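Local coordinates for glutathione S-transferase 5 (PDB 1ZL9), which conjugates reduced glutathione to a wide range of exogenous and endogenous hydrophobic electrophiles, as a sigma-class glutathione transferase of the nematode Caenorhabditis elegans, at residues 15-20 with 155-160; 56-61 with 70-75. One frame throughout, in Å; residues are numbered along the deposited sequence.

Contact 1: 15-20 with 155-160; sequences GEVSRQ and LTWIDL
Val17 and Gln20 meet Trp157 and Leu160 in a buried, mainly apolar helix-helix contact across the interface between the thioredoxin-like N-terminal domain and the all-helical C-terminal domain. Val17 CG2, anti to its own backbone nitrogen, reaches the first turn of helix 157-171, 3.7 Å from the carbonyl O of Trp157. Val17 CG2 also comes up to the edge of the indole, near the ring plane, with Trp157 CE3 at 3.9 Å, and lies 4.1 Å from Leu160 CB. One turn on, Gln20 and Leu160 run past each other in opposite senses, with Gln20 OE1 3.8 Å from Leu160 CD2. Gln20 NE2 donates almost straight (174°) to Glu16 OE2, while a water lies between Gln20 OE1 and the carbonyl O of Leu160, within hydrogen-bonding distance of both. Glu16 is itself held by a salt bridge from Arg19 to OE1, and by Arg202 and Trp198 at OE2, which probably positions it for Gln20. Thr156 occupies the N-cap position of helix 157-171, and its backbone N donates to Asp159 OD2. Around this interface, Trp157 NE1 bonds to Asn80 OD1, its indole packs on helices 66-76 and 84-112, and helix 193-201 lies against both Gln20 and Leu160.

Contact 2: 56-61 with 70-75; sequences LEVDGK and ARFLAR
Leu56 and Val58, alternate residues on one face of strand 55-58, meet Phe72 and Leu73 of helix 66-76 entirely through carbon. Leu56 has CG anti to its backbone nitrogen (chi1 172°), which carries the branch out from the strand, and a single methyl, CD2, serves both partners. Leu56 CD2 lies 3.9 Å from Leu73 CD2 and 4.1 Å from Phe72 CD2. The leucine side chain crosses that of Phe72 at about a right angle but meets Leu73 more obliquely.

Phe72 likewise extends toward the strand, its ring carried trans to the backbone N (chi1 167°). Two neighbouring carbons on one side of the ring share the strand residues: Phe72 CD2 is the carbon beside Leu56, and Phe72 CE2 lies 4.0 Å from Val58 CG2. Both methyls approach the ring obliquely. Leu73 leaves its backbone pointing neither at the strand nor away from it, yet its CD2 still reaches Leu56 CD2.

This is helix-on-sheet packing within the thioredoxin-like domain, whose second half is a beta-hairpin followed by a helix. The hairpin turns through a type I' turn from Val58 to Lys61, closed by paired backbone bonds: Val58 N to Lys61 O and Lys61 N to Val58 O, each 2.9 Å. Positive phi angles at Asp59 and Gly60 make that tight reversal possible.

Leu73 also packs against Tyr4 and helix 16-25. On the dimer side, Trp85 of the second subunit meets the Phe72 ring edge-to-face and packs on Val58, while Arg75 forms a salt bridge with Glu87 of that subunit.

In the fold
The two contacts have centres about 13 Å apart and join through helix 66-76. Contact 2 packs that helix on the sheet of the N-terminal domain; contact 1 joins helix 16-25 of the same domain to helix 157-171 of the C-terminal domain. They touch directly, the indole of Trp157 lying against Ala70, Arg71 and Ala74. In sequence, contact 2 is nested within the long loop closed by contact 1. Packing thus runs from the sheet through helix 66-76 into the C-terminal domain, while Phe72 and Arg75 extend it to the second subunit. The side chains of Val17 and Leu56 are about 9 and 10 Å, respectively, from a bound glutathione.

Contact 1: 15-20 with 155-160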
loop_
_atom_site.group_PDB
_atom_site.type_symbol
_atom_site.label_atom_id
_atom_site.label_comp_id
_atom_site.label_asym_id
_atom_site.label_seq_id
_atom_site.Cartn_x
_atom_site.Cartn_y
_atom_site.Cartn_z
ATOM N N GLY A 15 -5.833 0.601 13.087
ATOM C CA GLY A 15 -7.019 -0.216 13.201
ATOM C C GLY A 15 -8.339 0.518 13.029
ATOM O O GLY A 15 -9.370 -0.087 12.699
ATOM N N GLU A 16 -8.312 1.813 13.274
ATOM C CA GLU A 16 -9.508 2.581 13.433
ATOM C C GLU A 16 -10.374 2.549 12.206
ATOM O O GLU A 16 -11.608 2.452 12.293
ATOM C CB GLU A 16 -9.188 4.014 13.851
ATOM C CG GLU A 16 -10.423 4.878 14.072
ATOM C CD GLU A 16 -11.244 4.450 15.292
ATOM O OE1 GLU A 16 -10.818 3.523 16.012
ATOM O OE2 GLU A 16 -12.277 5.107 15.571
ATOM N N VAL A 17 -9.787 2.611 11.027
ATOM C CA VAL A 17 -10.639 2.651 9.839
ATOM C C VAL A 17 -11.525 1.391 9.666
ATOM O O VAL A 17 -12.706 1.486 9.249
ATOM C CB VAL A 17 -9.867 3.007 8.570
ATOM C CG1 VAL A 17 -8.906 1.937 8.147
ATOM C CG2 VAL A 17 -10.836 3.306 7.404
ATOM N N SER A 18 -10.949 0.240 10.004
ATOM C CA SER A 18 -11.671 -1.020 9.987
ATOM C C SER A 18 -12.792 -0.992 10.991
ATOM O O SER A 18 -13.892 -1.438 10.718
ATOM C CB SER A 18 -10.679 -2.176 10.182
ATOM O OG SER A 18 -9.875 -2.263 9.027
ATOM N N ARG A 19 -12.541 -0.451 12.181
ATOM C CA ARG A 19 -13.595 -0.342 13.173
ATOM C C ARG A 19 -14.744 0.533 12.639
ATOM O O ARG A 19 -15.914 0.268 12.891
ATOM C CB ARG A 19 -13.057 0.290 14.460
ATOM C CG ARG A 19 -11.880 -0.425 15.105
ATOM C CD ARG A 19 -11.709 0.034 16.537
ATOM N NE ARG A 19 -10.579 -0.563 17.209
ATOM C CZ ARG A 19 -9.398 -0.007 17.348
ATOM N NH1 ARG A 19 -9.162 1.209 16.901
ATOM N NH2 ARG A 19 -8.450 -0.657 18.002
ATOM N N GLN A 20 -14.397 1.565 11.901
ATOM C CA GLN A 20 -15.402 2.500 11.369
ATOM C C GLN A 20 -16.186 1.900 10.202
ATOM O O GLN A 20 -17.360 2.163 10.040
ATOM C CB GLN A 20 -14.780 3.830 11.010
ATOM C CG GLN A 20 -14.343 4.608 12.295
ATOM C CD GLN A 20 -13.967 6.060 12.061
ATOM O OE1 GLN A 20 -14.319 6.632 11.044
ATOM N NE2 GLN A 20 -13.329 6.676 13.055
ATOM N N LEU A 155 -19.825 7.732 0.113
ATOM C CA LEU A 155 -18.799 7.391 1.081
ATOM C C LEU A 155 -17.963 6.244 0.606
ATOM O O LEU A 155 -18.479 5.228 0.133
ATOM C CB LEU A 155 -19.491 7.013 2.394
ATOM C CG LEU A 155 -18.553 6.644 3.533
ATOM C CD1 LEU A 155 -17.914 7.901 4.022
ATOM C CD2 LEU A 155 -19.347 5.989 4.639
ATOM N N THR A 156 -16.642 6.385 0.751
ATOM C CA THR A 156 -15.736 5.249 0.676
ATOM C C THR A 156 -14.865 5.241 1.936
ATOM O O THR A 156 -14.819 6.215 2.704
ATOM C CB THR A 156 -14.843 5.275 -0.549
ATOM O OG1 THR A 156 -14.036 6.451 -0.572
ATOM C CG2 THR A 156 -15.631 5.273 -1.811
ATOM N N TRP A 157 -14.155 4.141 2.146
ATOM C CA TRP A 157 -13.320 4.016 3.362
ATOM C C TRP A 157 -12.195 5.053 3.443
ATOM O O TRP A 157 -11.743 5.391 4.539
ATOM C CB TRP A 157 -12.805 2.589 3.493
ATOM C CG TRP A 157 -11.758 2.127 2.554
ATOM C CD1 TRP A 157 -11.922 1.455 1.416
ATOM C CD2 TRP A 157 -10.327 2.227 2.757
ATOM N NE1 TRP A 157 -10.698 1.170 0.840
ATOM C CE2 TRP A 157 -9.700 1.631 1.653
ATOM C CE3 TRP A 157 -9.533 2.778 3.758
ATOM C CZ2 TRP A 157 -8.310 1.469 1.564
ATOM C CZ3 TRP A 157 -8.183 2.688 3.644
ATOM C CH2 TRP A 157 -7.566 2.003 2.564
ATOM N N ILE A 158 -11.746 5.591 2.309
ATOM C CA ILE A 158 -10.695 6.591 2.378
ATOM C C ILE A 158 -11.267 7.873 2.962
ATOM O O ILE A 158 -10.544 8.587 3.633
ATOM C CB ILE A 158 -9.934 6.759 1.013
ATOM C CG1 ILE A 158 -8.639 7.581 1.207
ATOM C CG2 ILE A 158 -10.823 7.419 -0.082
ATOM C CD1 ILE A 158 -7.578 6.977 2.097
ATOM N N ASP A 159 -12.566 8.145 2.761
ATOM C CA ASP A 159 -13.226 9.256 3.471
ATOM C C ASP A 159 -13.118 9.063 5.001
ATOM O O ASP A 159 -12.872 9.999 5.744
ATOM C CB ASP A 159 -14.678 9.328 3.129
ATOM C CG ASP A 159 -14.944 9.797 1.718
ATOM O OD1 ASP A 159 -14.440 10.888 1.284
ATOM O OD2 ASP A 159 -15.744 9.142 1.024
ATOM N N LEU A 160 -13.386 7.837 5.456
ATOM C CA LEU A 160 -13.332 7.549 6.879
ATOM C C LEU A 160 -11.934 7.783 7.420
ATOM O O LEU A 160 -11.788 8.388 8.500
ATOM C CB LEU A 160 -13.773 6.091 7.199
ATOM C CG LEU A 160 -15.242 5.831 6.878
ATOM C CD1 LEU A 160 -15.568 4.358 6.923
ATOM C CD2 LEU A 160 -16.235 6.486 7.772
HETATM O O HOH W 1 -14.016 9.128 10.174
#

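Contact 2: 56-61 with 70-75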
loop_
_atom_site.group_PDB
_atom_site.type_symbol
_atom_site.label_atom_id
_atom_site.label_comp_id
_atom_site.label_asym_id
_atom_site.label_seq_id
_atom_site.Cartn_x
_atom_site.Cartn_y
_atom_site.Cartn_z
ATOM N N LEU A 56 -6.759 -9.096 11.167
ATOM C CA LEU A 56 -8.165 -9.404 11.250
ATOM C C LEU A 56 -8.287 -10.915 11.144
ATOM O O LEU A 56 -7.608 -11.528 10.338
ATOM C CB LEU A 56 -8.919 -8.778 10.094
ATOM C CG LEU A 56 -10.371 -9.156 9.920
ATOM C CD1 LEU A 56 -11.175 -8.394 10.955
ATOM C CD2 LEU A 56 -10.909 -8.882 8.517
ATOM N N GLU A 57 -9.128 -11.486 11.970
ATOM C CA GLU A 57 -9.511 -12.903 11.808
ATOM C C GLU A 57 -10.932 -13.050 11.257
ATOM O O GLU A 57 -11.874 -12.407 11.757
ATOM C CB GLU A 57 -9.382 -13.594 13.144
ATOM C CG GLU A 57 -7.974 -13.946 13.522
ATOM C CD GLU A 57 -7.890 -14.334 15.019
ATOM O OE1 GLU A 57 -7.814 -13.469 15.928
ATOM O OE2 GLU A 57 -7.941 -15.527 15.295
ATOM N N VAL A 58 -11.094 -13.887 10.229
ATOM C CA VAL A 58 -12.378 -14.063 9.555
ATOM C C VAL A 58 -12.605 -15.582 9.662
ATOM O O VAL A 58 -11.839 -16.371 9.089
ATOM C CB VAL A 58 -12.323 -13.566 8.107
ATOM C CG1 VAL A 58 -13.670 -13.762 7.385
ATOM C CG2 VAL A 58 -11.945 -12.049 8.085
ATOM N N ASP A 59 -13.561 -15.962 10.514
ATOM C CA ASP A 59 -13.713 -17.352 10.926
ATOM C C ASP A 59 -12.376 -17.985 11.245
ATOM O O ASP A 59 -12.057 -19.064 10.753
ATOM C CB ASP A 59 -14.418 -18.150 9.830
ATOM C CG ASP A 59 -15.924 -17.842 9.791
ATOM O OD1 ASP A 59 -16.493 -17.394 10.845
ATOM O OD2 ASP A 59 -16.598 -17.958 8.752
ATOM N N GLY A 60 -11.596 -17.321 12.076
ATOM C CA GLY A 60 -10.295 -17.838 12.472
ATOM C C GLY A 60 -9.111 -17.653 11.526
ATOM O O GLY A 60 -7.974 -17.842 11.989
ATOM N N LYS A 61 -9.356 -17.322 10.258
ATOM C CA LYS A 61 -8.285 -17.138 9.233
ATOM C C LYS A 61 -7.713 -15.698 9.318
ATOM O O LYS A 61 -8.473 -14.726 9.400
ATOM C CB LYS A 61 -8.814 -17.348 7.804
ATOM C CG LYS A 61 -9.393 -18.792 7.491
ATOM C CD LYS A 61 -10.479 -18.748 6.362
ATOM C CE LYS A 61 -11.281 -20.129 6.216
ATOM N NZ LYS A 61 -12.649 -20.196 6.961
ATOM N N ALA A 70 -8.733 -3.015 5.451
ATOM C CA ALA A 70 -9.757 -2.008 5.186
ATOM C C ALA A 70 -10.361 -2.259 3.804
ATOM O O ALA A 70 -11.587 -2.183 3.595
ATOM C CB ALA A 70 -9.118 -0.610 5.235
ATOM N N ARG A 71 -9.503 -2.610 2.852
ATOM C CA ARG A 71 -9.974 -2.856 1.469
ATOM C C ARG A 71 -10.861 -4.114 1.406
ATOM O O ARG A 71 -11.906 -4.123 0.760
ATOM C CB ARG A 71 -8.810 -2.954 0.470
ATOM C CG ARG A 71 -9.264 -3.204 -1.001
ATOM C CD ARG A 71 -8.204 -3.103 -2.039
ATOM N NE ARG A 71 -7.849 -1.705 -2.116
ATOM C CZ ARG A 71 -6.840 -1.119 -1.495
ATOM N NH1 ARG A 71 -5.871 -1.806 -0.848
ATOM N NH2 ARG A 71 -6.753 0.191 -1.562
ATOM N N PHE A 72 -10.471 -5.153 2.117
ATOM C CA PHE A 72 -11.228 -6.385 2.121
ATOM C C PHE A 72 -12.605 -6.123 2.716
ATOM O O PHE A 72 -13.653 -6.452 2.108
ATOM C CB PHE A 72 -10.503 -7.436 2.956
ATOM C CG PHE A 72 -11.366 -8.636 3.275
ATOM C CD1 PHE A 72 -11.623 -9.573 2.307
ATOM C CD2 PHE A 72 -11.890 -8.843 4.549
ATOM C CE1 PHE A 72 -12.417 -10.702 2.594
ATOM C CE2 PHE A 72 -12.724 -9.926 4.802
ATOM C CZ PHE A 72 -12.964 -10.854 3.845
ATOM N N LEU A 73 -12.607 -5.426 3.861
ATOM C CA LEU A 73 -13.874 -5.146 4.518
ATOM C C LEU A 73 -14.713 -4.158 3.692
ATOM O O LEU A 73 -15.932 -4.341 3.561
ATOM C CB LEU A 73 -13.661 -4.602 5.908
ATOM C CG LEU A 73 -13.017 -5.568 6.920
ATOM C CD1 LEU A 73 -12.746 -4.766 8.131
ATOM C CD2 LEU A 73 -13.862 -6.708 7.248
ATOM N N ALA A 74 -14.099 -3.125 3.160
ATOM C CA ALA A 74 -14.828 -2.144 2.365
ATOM C C ALA A 74 -15.493 -2.817 1.148
ATOM O O ALA A 74 -16.650 -2.468 0.808
ATOM C CB ALA A 74 -13.950 -0.967 1.920
ATOM N N ARG A 75 -14.799 -3.743 0.495
ATOM C CA ARG A 75 -15.399 -4.419 -0.645
ATOM C C ARG A 75 -16.599 -5.284 -0.248
ATOM O O ARG A 75 -17.564 -5.324 -0.993
ATOM C CB ARG A 75 -14.407 -5.255 -1.383
ATOM C CG ARG A 75 -13.434 -4.396 -2.183
ATOM C CD ARG A 75 -12.293 -5.198 -2.852
ATOM N NE ARG A 75 -12.788 -6.212 -3.753
ATOM C CZ ARG A 75 -12.032 -7.029 -4.487
ATOM N NH1 ARG A 75 -10.689 -6.972 -4.423
ATOM N NH2 ARG A 75 -12.642 -7.899 -5.307
#